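Local coordinates for uncharacterized protein (Sinorhizobium meliloti, PDB 3U5R) that probably acts as an antioxidant oxidoreductase of the AhpC/TSA (peroxiredoxin-like) family, although its precise function is unknown, at residues A141-D146 with S198-I203; F56-L62 with D151-R155; A38-L43 with V135-Y139; V157-Q161 with V191-P197. All blocks are in the same frame, centred on the assembly; numbering follows the deposited sequence.

Contact 1: residues A141-D146 with S198-I203; sequences AACTPD and SIGCNI
S198 and I203 meet the 141-146 segment at its two ends, one with a hydroxyl and the other with a hydrocarbon branch. S198 directs its CB toward that segment, and with OG lying between the backbone N and the carbonyl carbon (chi1 57°) the hydroxyl donates to P145 O at 2.9 Å, in the carbonyl plane. The same OG stays 3.8 Å from C143 SG, and it also takes a bond from a water. I203 instead lays CG1 against the A142 carbonyl and carries CD1 onto A141 CB, 3.7 Å away. Between these ends the backbones pair antiparallel: T144 N donates to C201 O at 2.9 Å, and I203 N to A142 O at 3.1 Å from 42° above the carbonyl plane. G200, lacking a side chain, brings its CA to 3.1 Å from T144 O in a C-H...O contact. The peptide bond from T144 to P145 is cis, the cis-proline loop that marks the thioredoxin fold, and the side chains of T144 and C201 share one face of the pairing and both touch C71, just before helix 72-75. On that face T144 OG1 lies 4.0 Å from C201 CB and donates to a water that in turn donates to N202 O. C143 and N202, paired opposite each other, send their side chains apart, and N202 OD1 is bonded to K204. Within 141-146, the D146 carboxylate accepts A142 N through OD2 at 3.0 Å, nearly along its C-O axis.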
loop_
_atom_site.group_PDB
_atom_site.type_symbol
_atom_site.label_atom_id
_atom_site.label_comp_id
_atom_site.label_asym_id
_atom_site.label_seq_id
_atom_site.Cartn_x
_atom_site.Cartn_y
_atom_site.Cartn_z
ATOM N N ALA A 141 7.678 6.497 -2.505
ATOM C CA ALA A 141 6.472 6.875 -1.775
ATOM C C ALA A 141 6.575 8.284 -1.196
ATOM O O ALA A 141 7.644 8.706 -0.692
ATOM C CB ALA A 141 6.165 5.834 -0.623
ATOM N N ALA A 142 5.467 9.018 -1.265
ATOM C CA ALA A 142 5.430 10.398 -0.765
ATOM C C ALA A 142 4.350 10.630 0.311
ATOM O O ALA A 142 4.486 11.510 1.118
ATOM C CB ALA A 142 5.189 11.393 -1.904
ATOM N N CYS A 143 3.276 9.835 0.301
ATOM C CA CYS A 143 2.165 10.072 1.229
ATOM C C CYS A 143 1.511 8.750 1.642
ATOM O O CYS A 143 1.851 7.644 1.120
ATOM C CB CYS A 143 1.130 10.936 0.495
ATOM S SG CYS A 143 0.436 10.130 -0.987
ATOM N N THR A 144 0.564 8.818 2.569
ATOM C CA THR A 144 -0.167 7.597 2.960
ATOM C C THR A 144 -1.615 7.941 2.675
ATOM O O THR A 144 -2.083 8.976 3.153
ATOM C CB THR A 144 0.039 7.272 4.475
ATOM O OG1 THR A 144 -0.420 8.393 5.239
ATOM C CG2 THR A 144 1.582 6.976 4.801
ATOM N N PRO A 145 -2.356 7.084 1.953
ATOM C CA PRO A 145 -1.918 5.828 1.400
ATOM C C PRO A 145 -1.263 6.078 0.049
ATOM O O PRO A 145 -1.681 6.998 -0.676
ATOM C CB PRO A 145 -3.208 5.104 1.145
ATOM C CG PRO A 145 -4.224 6.235 0.766
ATOM C CD PRO A 145 -3.749 7.420 1.579
ATOM N N ASP A 146 -0.269 5.258 -0.311
ATOM C CA ASP A 146 0.374 5.342 -1.651
ATOM C C ASP A 146 0.401 3.931 -2.218
ATOM O O ASP A 146 1.018 3.045 -1.610
ATOM C CB ASP A 146 1.820 5.874 -1.495
ATOM C CG ASP A 146 2.291 6.652 -2.721
ATOM O OD1 ASP A 146 1.708 6.446 -3.814
ATOM O OD2 ASP A 146 3.197 7.488 -2.557
ATOM N N SER A 198 -2.870 9.446 -5.668
ATOM C CA SER A 198 -3.544 9.425 -4.373
ATOM C C SER A 198 -3.136 10.688 -3.651
ATOM O O SER A 198 -2.154 11.346 -4.009
ATOM C CB SER A 198 -3.134 8.195 -3.531
ATOM O OG SER A 198 -1.726 8.187 -3.374
ATOM N N ILE A 199 -3.888 11.001 -2.611
ATOM C CA ILE A 199 -3.627 12.130 -1.739
ATOM C C ILE A 199 -3.588 11.602 -0.359
ATOM O O ILE A 199 -4.420 10.755 -0.000
ATOM C CB ILE A 199 -4.802 13.082 -1.775
ATOM C CG1 ILE A 199 -4.981 13.589 -3.205
ATOM C CG2 ILE A 199 -4.578 14.284 -0.756
ATOM C CD1 ILE A 199 -4.047 14.716 -3.578
ATOM N N GLY A 200 -2.641 12.075 0.439
ATOM C CA GLY A 200 -2.721 11.769 1.891
ATOM C C GLY A 200 -1.830 12.643 2.757
ATOM O O GLY A 200 -1.286 13.614 2.297
ATOM N N CYS A 201 -1.623 12.240 4.003
ATOM C CA CYS A 201 -0.623 12.826 4.821
ATOM C C CYS A 201 0.745 12.489 4.265
ATOM O O CYS A 201 0.974 11.332 3.883
ATOM C CB CYS A 201 -0.753 12.211 6.201
ATOM S SG CYS A 201 -2.374 12.802 6.966
ATOM N N ASN A 202 1.670 13.461 4.249
ATOM C CA ASN A 202 3.049 13.117 3.890
ATOM C C ASN A 202 3.543 11.993 4.794
ATOM O O ASN A 202 3.182 11.895 5.986
ATOM C CB ASN A 202 4.037 14.311 3.905
ATOM C CG ASN A 202 4.191 14.926 5.304
ATOM O OD1 ASN A 202 3.199 15.245 5.951
ATOM N ND2 ASN A 202 5.441 15.048 5.795
ATOM N N ILE A 203 4.363 11.124 4.201
ATOM C CA ILE A 203 5.220 10.237 4.963
ATOM C C ILE A 203 6.004 11.061 5.969
ATOM O O ILE A 203 6.623 12.087 5.646
ATOM C CB ILE A 203 6.148 9.391 4.004
ATOM C CG1 ILE A 203 5.218 8.557 3.096
ATOM C CG2 ILE A 203 7.232 8.562 4.807
ATOM C CD1 ILE A 203 5.572 7.198 2.730
HETATM O O HOH W 1 1.599 9.818 7.050
HETATM O O HOH W 2 -0.514 6.002 -4.828
#

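Contact 2: residues F56-L62 with D151-R155; sequences FKDSPAL and DRERR
R154 grips S59 O end-on with two nitrogens, NH2 at 2.7 Å and NH1 at 2.9 Å from this single oxygen. The carbonyl lies almost exactly in the guanidinium plane, so both N-H groups converge on it edge-on. NH1 adds a weak bond to P60 O and a sounder one to D151 O at 3.0 Å, the latter from 55° above that carbonyl's plane. The flat group is sandwiched: L62 CB sits over the centre of one face, 3.6 Å from R154 CZ, while a water that donates to both K57 O and R152 O lies over the opposite face. Bonds in the plane and packing on both faces should together fix the rotation of the guanidinium. R152 packs at the exposed rim of the contact. Its chain bends at chi2 and chi3 and lies alongside P60, pointing the same way, with P60 CB over one guanidinium face, offset toward its rim and 3.5 Å from R152 NH1. Behind this shell, a type I turn from D151 to R154 sets the arginine in place. R154 N closes the turn on D151 O at 2.7 Å, and R154 NH1 reaches that same oxygen from the opposite face. D151 OD1 then accepts R155 N at 3.0 Å. The contact thus joins the loop between strands 146-150 and 156-160 to the approach to strand 61-66. There L62 pairs with Y150 through the backbone, A61 bonds to G92 and A94, and helix 176-186 covers P60 and A61 through L186.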
loop_
_atom_site.group_PDB
_atom_site.type_symbol
_atom_site.label_atom_id
_atom_site.label_comp_id
_atom_site.label_asym_id
_atom_site.label_seq_id
_atom_site.Cartn_x
_atom_site.Cartn_y
_atom_site.Cartn_z
ATOM N N PHE A 56 6.486 -13.346 -2.111
ATOM C CA PHE A 56 5.218 -13.156 -2.856
ATOM C C PHE A 56 5.323 -13.640 -4.261
ATOM O O PHE A 56 4.448 -13.350 -5.077
ATOM C CB PHE A 56 4.843 -11.670 -2.792
ATOM C CG PHE A 56 4.770 -11.162 -1.369
ATOM C CD1 PHE A 56 3.654 -11.490 -0.554
ATOM C CD2 PHE A 56 5.794 -10.440 -0.832
ATOM C CE1 PHE A 56 3.601 -11.088 0.784
ATOM C CE2 PHE A 56 5.774 -10.035 0.538
ATOM C CZ PHE A 56 4.650 -10.386 1.332
ATOM N N LYS A 57 6.374 -14.414 -4.554
ATOM C CA LYS A 57 6.754 -14.666 -5.964
ATOM C C LYS A 57 5.668 -15.404 -6.775
ATOM O O LYS A 57 5.511 -15.219 -7.988
ATOM C CB LYS A 57 8.093 -15.433 -5.985
ATOM C CG LYS A 57 8.702 -15.717 -7.387
ATOM C CD LYS A 57 9.954 -16.687 -7.335
ATOM C CE LYS A 57 9.596 -18.133 -6.792
ATOM N NZ LYS A 57 9.837 -18.344 -5.304
ATOM N N ASP A 58 4.905 -16.244 -6.118
ATOM C CA ASP A 58 3.906 -17.004 -6.830
ATOM C C ASP A 58 2.616 -16.232 -7.146
ATOM O O ASP A 58 1.802 -16.758 -7.868
ATOM C CB ASP A 58 3.575 -18.268 -6.048
ATOM C CG ASP A 58 4.778 -19.250 -5.986
ATOM O OD1 ASP A 58 5.659 -19.260 -6.911
ATOM O OD2 ASP A 58 4.853 -19.990 -4.974
ATOM N N SER A 59 2.423 -15.010 -6.615
ATOM C CA SER A 59 1.231 -14.242 -6.916
ATOM C C SER A 59 1.465 -13.411 -8.171
ATOM O O SER A 59 2.388 -12.603 -8.197
ATOM C CB SER A 59 0.849 -13.312 -5.763
ATOM O OG SER A 59 0.637 -14.064 -4.578
ATOM N N PRO A 60 0.634 -13.592 -9.227
ATOM C CA PRO A 60 0.843 -12.793 -10.465
ATOM C C PRO A 60 0.664 -11.301 -10.241
ATOM O O PRO A 60 1.350 -10.486 -10.908
ATOM C CB PRO A 60 -0.211 -13.357 -11.454
ATOM C CG PRO A 60 -1.293 -14.057 -10.476
ATOM C CD PRO A 60 -0.425 -14.607 -9.367
ATOM N N ALA A 61 -0.198 -10.875 -9.294
ATOM C CA ALA A 61 -0.246 -9.437 -8.992
ATOM C C ALA A 61 0.255 -9.136 -7.598
ATOM O O ALA A 61 -0.072 -9.883 -6.633
ATOM C CB ALA A 61 -1.714 -8.839 -9.173
ATOM N N LEU A 62 0.962 -7.999 -7.438
ATOM C CA LEU A 62 1.486 -7.633 -6.132
ATOM C C LEU A 62 1.211 -6.162 -5.880
ATOM O O LEU A 62 1.618 -5.276 -6.692
ATOM C CB LEU A 62 3.001 -7.941 -5.996
ATOM C CG LEU A 62 3.672 -7.226 -4.800
ATOM C CD1 LEU A 62 3.299 -7.993 -3.498
ATOM C CD2 LEU A 62 5.214 -7.193 -4.925
ATOM N N ASP A 151 2.779 -6.307 -11.911
ATOM C CA ASP A 151 2.358 -7.517 -12.604
ATOM C C ASP A 151 3.275 -8.649 -12.341
ATOM O O ASP A 151 4.135 -8.595 -11.437
ATOM C CB ASP A 151 2.175 -7.224 -14.115
ATOM C CG ASP A 151 3.533 -6.880 -14.812
ATOM O OD1 ASP A 151 4.625 -7.061 -14.199
ATOM O OD2 ASP A 151 3.477 -6.439 -15.958
ATOM N N ARG A 152 3.124 -9.679 -13.145
ATOM C CA ARG A 152 3.804 -10.970 -12.994
ATOM C C ARG A 152 5.342 -10.781 -13.043
ATOM O O ARG A 152 6.076 -11.484 -12.347
ATOM C CB ARG A 152 3.396 -11.961 -14.121
ATOM C CG ARG A 152 1.869 -12.392 -14.216
ATOM C CD ARG A 152 1.661 -13.923 -14.614
ATOM N NE ARG A 152 2.359 -14.768 -13.600
ATOM C CZ ARG A 152 1.846 -15.827 -12.962
ATOM N NH1 ARG A 152 0.627 -16.260 -13.256
ATOM N NH2 ARG A 152 2.565 -16.449 -12.024
ATOM N N GLU A 153 5.818 -9.812 -13.825
ATOM C CA GLU A 153 7.274 -9.589 -13.870
ATOM C C GLU A 153 7.635 -8.410 -13.048
ATOM O O GLU A 153 8.693 -7.842 -13.206
ATOM C CB GLU A 153 7.731 -9.422 -15.339
ATOM C CG GLU A 153 7.345 -10.674 -16.148
ATOM C CD GLU A 153 8.271 -11.880 -15.880
ATOM O OE1 GLU A 153 9.251 -11.772 -15.076
ATOM O OE2 GLU A 153 8.033 -12.939 -16.526
ATOM N N ARG A 154 6.746 -8.055 -12.098
ATOM C CA ARG A 154 7.024 -7.042 -11.114
ATOM C C ARG A 154 7.393 -5.745 -11.759
ATOM O O ARG A 154 8.294 -5.076 -11.321
ATOM C CB ARG A 154 8.041 -7.506 -10.077
ATOM C CG ARG A 154 7.514 -8.755 -9.286
ATOM C CD ARG A 154 6.168 -8.464 -8.555
ATOM N NE ARG A 154 5.782 -9.618 -7.736
ATOM C CZ ARG A 154 4.743 -10.428 -7.953
ATOM N NH1 ARG A 154 3.835 -10.191 -8.931
ATOM N NH2 ARG A 154 4.543 -11.442 -7.098
ATOM N N ARG A 155 6.663 -5.388 -12.819
ATOM C CA ARG A 155 6.779 -4.063 -13.385
ATOM C C ARG A 155 5.562 -3.228 -12.963
ATOM O O ARG A 155 4.430 -3.757 -12.968
ATOM C CB ARG A 155 6.814 -4.111 -14.914
ATOM C CG ARG A 155 7.779 -5.169 -15.456
ATOM C CD ARG A 155 9.239 -5.005 -14.881
ATOM N NE ARG A 155 10.059 -6.194 -15.235
ATOM C CZ ARG A 155 10.903 -6.304 -16.301
ATOM N NH1 ARG A 155 11.146 -5.263 -17.156
ATOM N NH2 ARG A 155 11.536 -7.485 -16.515
HETATM O O HOH W 3 6.425 -12.882 -9.555
#

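Contact 3: residues A38-L43 with V135-Y139; sequences AADFVL and VAKAY
The Y139 hydroxyl donates to A39 O at 2.6 Å, meeting a lone pair of the carbonyl in its plane. This short bond ties the last turn of helix 134-139 to the irregular segment 38-43. With CG turned away from its own carbonyl carbon (chi1 -87°), the tyrosine ring reaches across to the segment, nearly at right angles to its course, where CE1 packs on A39 CB at 3.7 Å and OH also touches A38 CB. The phenol oxygen comes to F41 from the side as well: it lies at the edge of the F41 ring, in its plane, 3.9 Å from CE2. A39 CB has a second neighbour one position back along the helix, A138 CB at 3.9 Å. A full helical turn before Y139, V135 presents CG2 to the segment. F41 CB comes within 3.5 Å of this methyl, and L43 meets V135 tip to tip, its CD2 3.8 Å from the same CG2. One valine methyl is thus shared by two apolar side chains, and I98 of strand 93-99 touches both L43 and V135 from the sheet. Around the helix start, D130 accepts the backbone N-H groups of V135 and A136. The arrangement is a helix on the central sheet of a thioredoxin fold, covered by the N-terminal segment that leads into hairpin 43-51, consistent with membership of the AhpC/TSA family.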
loop_
_atom_site.group_PDB
_atom_site.type_symbol
_atom_site.label_atom_id
_atom_site.label_comp_id
_atom_site.label_asym_id
_atom_site.label_seq_id
_atom_site.Cartn_x
_atom_site.Cartn_y
_atom_site.Cartn_z
ATOM N N ALA A 38 9.666 -3.248 -9.143
ATOM C CA ALA A 38 9.437 -3.204 -7.707
ATOM C C ALA A 38 10.808 -3.380 -7.028
ATOM O O ALA A 38 11.561 -4.288 -7.377
ATOM C CB ALA A 38 8.542 -4.386 -7.337
ATOM N N ALA A 39 11.149 -2.499 -6.097
ATOM C CA ALA A 39 12.428 -2.593 -5.439
ATOM C C ALA A 39 12.306 -3.696 -4.382
ATOM O O ALA A 39 11.216 -3.891 -3.779
ATOM C CB ALA A 39 12.740 -1.273 -4.759
ATOM N N ASP A 40 13.409 -4.402 -4.146
ATOM C CA ASP A 40 13.395 -5.481 -3.192
ATOM C C ASP A 40 13.505 -4.898 -1.779
ATOM O O ASP A 40 13.905 -3.740 -1.606
ATOM C CB ASP A 40 14.475 -6.526 -3.440
ATOM C CG ASP A 40 14.053 -7.956 -2.884
ATOM O OD1 ASP A 40 13.087 -8.122 -2.074
ATOM O OD2 ASP A 40 14.694 -8.931 -3.304
ATOM N N PHE A 41 13.072 -5.645 -0.766
ATOM C CA PHE A 41 13.174 -5.114 0.606
ATOM C C PHE A 41 13.298 -6.318 1.514
ATOM O O PHE A 41 13.083 -7.463 1.085
ATOM C CB PHE A 41 11.880 -4.345 0.983
ATOM C CG PHE A 41 10.588 -5.137 0.682
ATOM C CD1 PHE A 41 10.109 -6.094 1.565
ATOM C CD2 PHE A 41 9.891 -4.927 -0.500
ATOM C CE1 PHE A 41 8.929 -6.819 1.287
ATOM C CE2 PHE A 41 8.739 -5.660 -0.821
ATOM C CZ PHE A 41 8.255 -6.626 0.095
ATOM N N VAL A 42 13.605 -6.071 2.778
ATOM C CA VAL A 42 13.445 -7.081 3.824
ATOM C C VAL A 42 12.851 -6.314 5.000
ATOM O O VAL A 42 13.435 -5.333 5.449
ATOM C CB VAL A 42 14.793 -7.745 4.163
ATOM C CG1 VAL A 42 15.874 -6.677 4.353
ATOM C CG2 VAL A 42 14.666 -8.614 5.389
ATOM N N LEU A 43 11.681 -6.726 5.501
ATOM C CA LEU A 43 10.978 -5.879 6.493
ATOM C C LEU A 43 10.235 -6.792 7.451
ATOM O O LEU A 43 9.783 -7.831 7.049
ATOM C CB LEU A 43 9.899 -5.033 5.767
ATOM C CG LEU A 43 10.403 -3.818 4.958
ATOM C CD1 LEU A 43 9.231 -3.202 4.296
ATOM C CD2 LEU A 43 11.111 -2.732 5.719
ATOM N N VAL A 135 12.967 1.677 2.399
ATOM C CA VAL A 135 12.046 1.151 1.393
ATOM C C VAL A 135 11.100 2.254 0.838
ATOM O O VAL A 135 10.963 2.344 -0.361
ATOM C CB VAL A 135 11.262 -0.100 1.930
ATOM C CG1 VAL A 135 10.263 -0.614 0.899
ATOM C CG2 VAL A 135 12.325 -1.189 2.443
ATOM N N ALA A 136 10.488 3.074 1.690
ATOM C CA ALA A 136 9.682 4.173 1.196
ATOM C C ALA A 136 10.509 5.006 0.171
ATOM O O ALA A 136 10.012 5.408 -0.888
ATOM C CB ALA A 136 9.222 5.062 2.395
ATOM N N LYS A 137 11.776 5.260 0.502
ATOM C CA LYS A 137 12.633 6.026 -0.437
ATOM C C LYS A 137 12.927 5.318 -1.744
ATOM O O LYS A 137 12.861 5.952 -2.825
ATOM C CB LYS A 137 13.970 6.393 0.229
ATOM C CG LYS A 137 13.911 7.388 1.346
ATOM C CD LYS A 137 15.414 7.819 1.673
ATOM C CE LYS A 137 15.673 8.041 3.158
ATOM N NZ LYS A 137 17.168 8.033 3.447
ATOM N N ALA A 138 13.175 3.995 -1.697
ATOM C CA ALA A 138 13.409 3.231 -2.947
ATOM C C ALA A 138 12.167 3.156 -3.853
ATOM O O ALA A 138 12.322 3.138 -5.058
ATOM C CB ALA A 138 13.953 1.753 -2.656
ATOM N N TYR A 139 10.950 3.096 -3.275
ATOM C CA TYR A 139 9.708 3.045 -4.090
ATOM C C TYR A 139 9.322 4.428 -4.565
ATOM O O TYR A 139 8.590 4.558 -5.566
ATOM C CB TYR A 139 8.536 2.404 -3.259
ATOM C CG TYR A 139 8.535 0.894 -3.382
ATOM C CD1 TYR A 139 9.495 0.151 -2.766
ATOM C CD2 TYR A 139 7.642 0.233 -4.212
ATOM C CE1 TYR A 139 9.553 -1.199 -2.892
ATOM C CE2 TYR A 139 7.710 -1.174 -4.346
ATOM C CZ TYR A 139 8.649 -1.848 -3.700
ATOM O OH TYR A 139 8.740 -3.206 -3.853
#

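Contact 4: residues V157-Q161 with V191-P197; sequences VYHGQ and VGTTQVP
Q195 reaches the backbone of strand 156-160 with both ends of its side-chain amide: NE2 donates to V157 O at 3.0 Å, and OE1 accepts H159 N at 2.9 Å. The chain is extended beyond CG, and the amide slides past the Y158 ring in the opposite direction, with Q195 CD 3.5 Å from Y158 CD1 and the two planes 38° apart. V196 makes the next link, its O taking Q161 N at 2.8 Å nearly head-on (172° at the oxygen). Its side chain crosses that of Q161, V196 CG1 lying 3.5 Å from Q161 OE1; the Q161 amide is itself bonded to D177, D164 and R166. The Y158 hydroxyl donates to Q161 O at 2.6 Å and accepts from a water that also takes the V196 N-H. Farther back, V191 CG2 packs on V157 CB at 4.0 Å, beside the classic bulge where V157 and Y158 both face L149. Strand 156-160 is the outermost strand on this side of the central sheet, and the chemistry implies that a glutamine amide and one backbone carbonyl stand in for a further strand, satisfying polar groups along its edge.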
loop_
_atom_site.group_PDB
_atom_site.type_symbol
_atom_site.label_atom_id
_atom_site.label_comp_id
_atom_site.label_asym_id
_atom_site.label_seq_id
_atom_site.Cartn_x
_atom_site.Cartn_y
_atom_site.Cartn_z
ATOM N N VAL A 157 2.353 -1.236 -12.910
ATOM C CA VAL A 157 1.260 -1.061 -13.857
ATOM C C VAL A 157 0.213 -0.116 -13.400
ATOM O O VAL A 157 -0.555 0.385 -14.229
ATOM C CB VAL A 157 0.556 -2.379 -14.229
ATOM C CG1 VAL A 157 1.493 -3.274 -15.160
ATOM C CG2 VAL A 157 0.139 -3.241 -12.927
ATOM N N TYR A 158 0.125 0.123 -12.081
ATOM C CA TYR A 158 -0.832 1.132 -11.627
ATOM C C TYR A 158 -0.244 1.801 -10.411
ATOM O O TYR A 158 0.320 1.120 -9.548
ATOM C CB TYR A 158 -2.226 0.509 -11.290
ATOM C CG TYR A 158 -3.227 1.515 -10.691
ATOM C CD1 TYR A 158 -4.095 2.224 -11.529
ATOM C CD2 TYR A 158 -3.293 1.769 -9.313
ATOM C CE1 TYR A 158 -5.033 3.169 -11.013
ATOM C CE2 TYR A 158 -4.255 2.715 -8.761
ATOM C CZ TYR A 158 -5.089 3.395 -9.618
ATOM O OH TYR A 158 -5.969 4.301 -9.180
ATOM N N HIS A 159 -0.350 3.131 -10.374
ATOM C CA HIS A 159 0.155 3.932 -9.290
ATOM C C HIS A 159 -0.854 5.044 -9.102
ATOM O O HIS A 159 -1.006 5.921 -9.930
ATOM C CB HIS A 159 1.599 4.458 -9.551
ATOM C CG HIS A 159 2.131 5.323 -8.461
ATOM N ND1 HIS A 159 1.948 5.023 -7.125
ATOM C CD2 HIS A 159 2.780 6.506 -8.492
ATOM C CE1 HIS A 159 2.492 5.963 -6.387
ATOM N NE2 HIS A 159 3.009 6.871 -7.195
ATOM N N GLY A 160 -1.633 4.974 -8.029
ATOM C CA GLY A 160 -2.602 6.061 -7.805
ATOM C C GLY A 160 -3.633 5.693 -6.740
ATOM O O GLY A 160 -3.395 4.838 -5.889
ATOM N N GLN A 161 -4.741 6.409 -6.792
ATOM C CA GLN A 161 -5.806 6.370 -5.774
ATOM C C GLN A 161 -6.463 4.988 -5.674
ATOM O O GLN A 161 -6.569 4.149 -6.647
ATOM C CB GLN A 161 -6.851 7.482 -6.096
ATOM C CG GLN A 161 -7.807 7.120 -7.258
ATOM C CD GLN A 161 -8.817 8.267 -7.541
ATOM O OE1 GLN A 161 -8.719 9.326 -6.960
ATOM N NE2 GLN A 161 -9.744 8.040 -8.409
ATOM N N VAL A 191 -4.030 -2.255 -17.962
ATOM C CA VAL A 191 -4.623 -1.400 -16.940
ATOM C C VAL A 191 -5.063 -0.070 -17.616
ATOM O O VAL A 191 -4.391 0.387 -18.537
ATOM C CB VAL A 191 -3.640 -1.160 -15.774
ATOM C CG1 VAL A 191 -4.236 -0.134 -14.756
ATOM C CG2 VAL A 191 -3.343 -2.490 -15.099
ATOM N N GLY A 192 -6.188 0.515 -17.192
ATOM C CA GLY A 192 -6.673 1.787 -17.787
ATOM C C GLY A 192 -5.600 2.882 -17.621
ATOM O O GLY A 192 -4.776 2.873 -16.661
ATOM N N THR A 193 -5.587 3.831 -18.546
ATOM C CA THR A 193 -4.505 4.814 -18.609
ATOM C C THR A 193 -4.777 6.029 -17.693
ATOM O O THR A 193 -3.878 6.751 -17.390
ATOM C CB THR A 193 -4.350 5.334 -20.066
ATOM O OG1 THR A 193 -5.581 5.962 -20.412
ATOM C CG2 THR A 193 -4.076 4.164 -21.070
ATOM N N THR A 194 -6.009 6.223 -17.240
ATOM C CA THR A 194 -6.319 7.273 -16.255
ATOM C C THR A 194 -5.935 6.770 -14.889
ATOM O O THR A 194 -6.637 5.874 -14.332
ATOM C CB THR A 194 -7.849 7.555 -16.188
ATOM O OG1 THR A 194 -8.264 7.951 -17.480
ATOM C CG2 THR A 194 -8.250 8.716 -15.105
ATOM N N GLN A 195 -4.848 7.315 -14.344
ATOM C CA GLN A 195 -4.475 6.974 -12.986
ATOM C C GLN A 195 -4.390 8.264 -12.182
ATOM O O GLN A 195 -3.386 8.987 -12.194
ATOM C CB GLN A 195 -3.171 6.152 -12.906
ATOM C CG GLN A 195 -3.169 5.011 -13.936
ATOM C CD GLN A 195 -2.048 4.002 -13.774
ATOM O OE1 GLN A 195 -1.147 4.178 -12.954
ATOM N NE2 GLN A 195 -2.088 2.949 -14.585
ATOM N N VAL A 196 -5.408 8.500 -11.373
ATOM C CA VAL A 196 -5.391 9.718 -10.529
ATOM C C VAL A 196 -4.445 9.528 -9.362
ATOM O O VAL A 196 -4.519 8.511 -8.684
ATOM C CB VAL A 196 -6.794 9.976 -10.024
ATOM C CG1 VAL A 196 -6.815 11.258 -9.110
ATOM C CG2 VAL A 196 -7.808 10.036 -11.286
ATOM N N PRO A 197 -3.598 10.517 -9.079
ATOM C CA PRO A 197 -2.662 10.373 -7.974
ATOM C C PRO A 197 -3.400 10.237 -6.618
ATOM O O PRO A 197 -4.430 10.874 -6.443
ATOM C CB PRO A 197 -1.862 11.686 -7.981
ATOM C CG PRO A 197 -2.066 12.269 -9.416
ATOM C CD PRO A 197 -3.376 11.735 -9.922
HETATM O O HOH W 4 -7.037 6.244 -10.720
HETATM O O HOH W 5 -0.931 8.353 -10.268
#

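From the N terminus, segment 38-43 is the first to find its partner, closing a long loop onto helix 134-139 in contact 3. Segment 56-62 opens contact 2 inside that loop but finds 151-155 only after helix 134-139, so the two cross; they touch where R154 O meets A38 N. Contact 1 starts at 141-146, just after helix 134-139, and crosses contact 2, though the pair lie on opposite sides of the chain's centre. Contact 4 is nested within the loop that contact 1 closes, and P197 runs directly into S198. Contacts 2 and 4 tie loops to the central sheet, contact 3 covers it with a helix, and contact 1 joins the C-terminal strand 199-202 to the cis-proline loop.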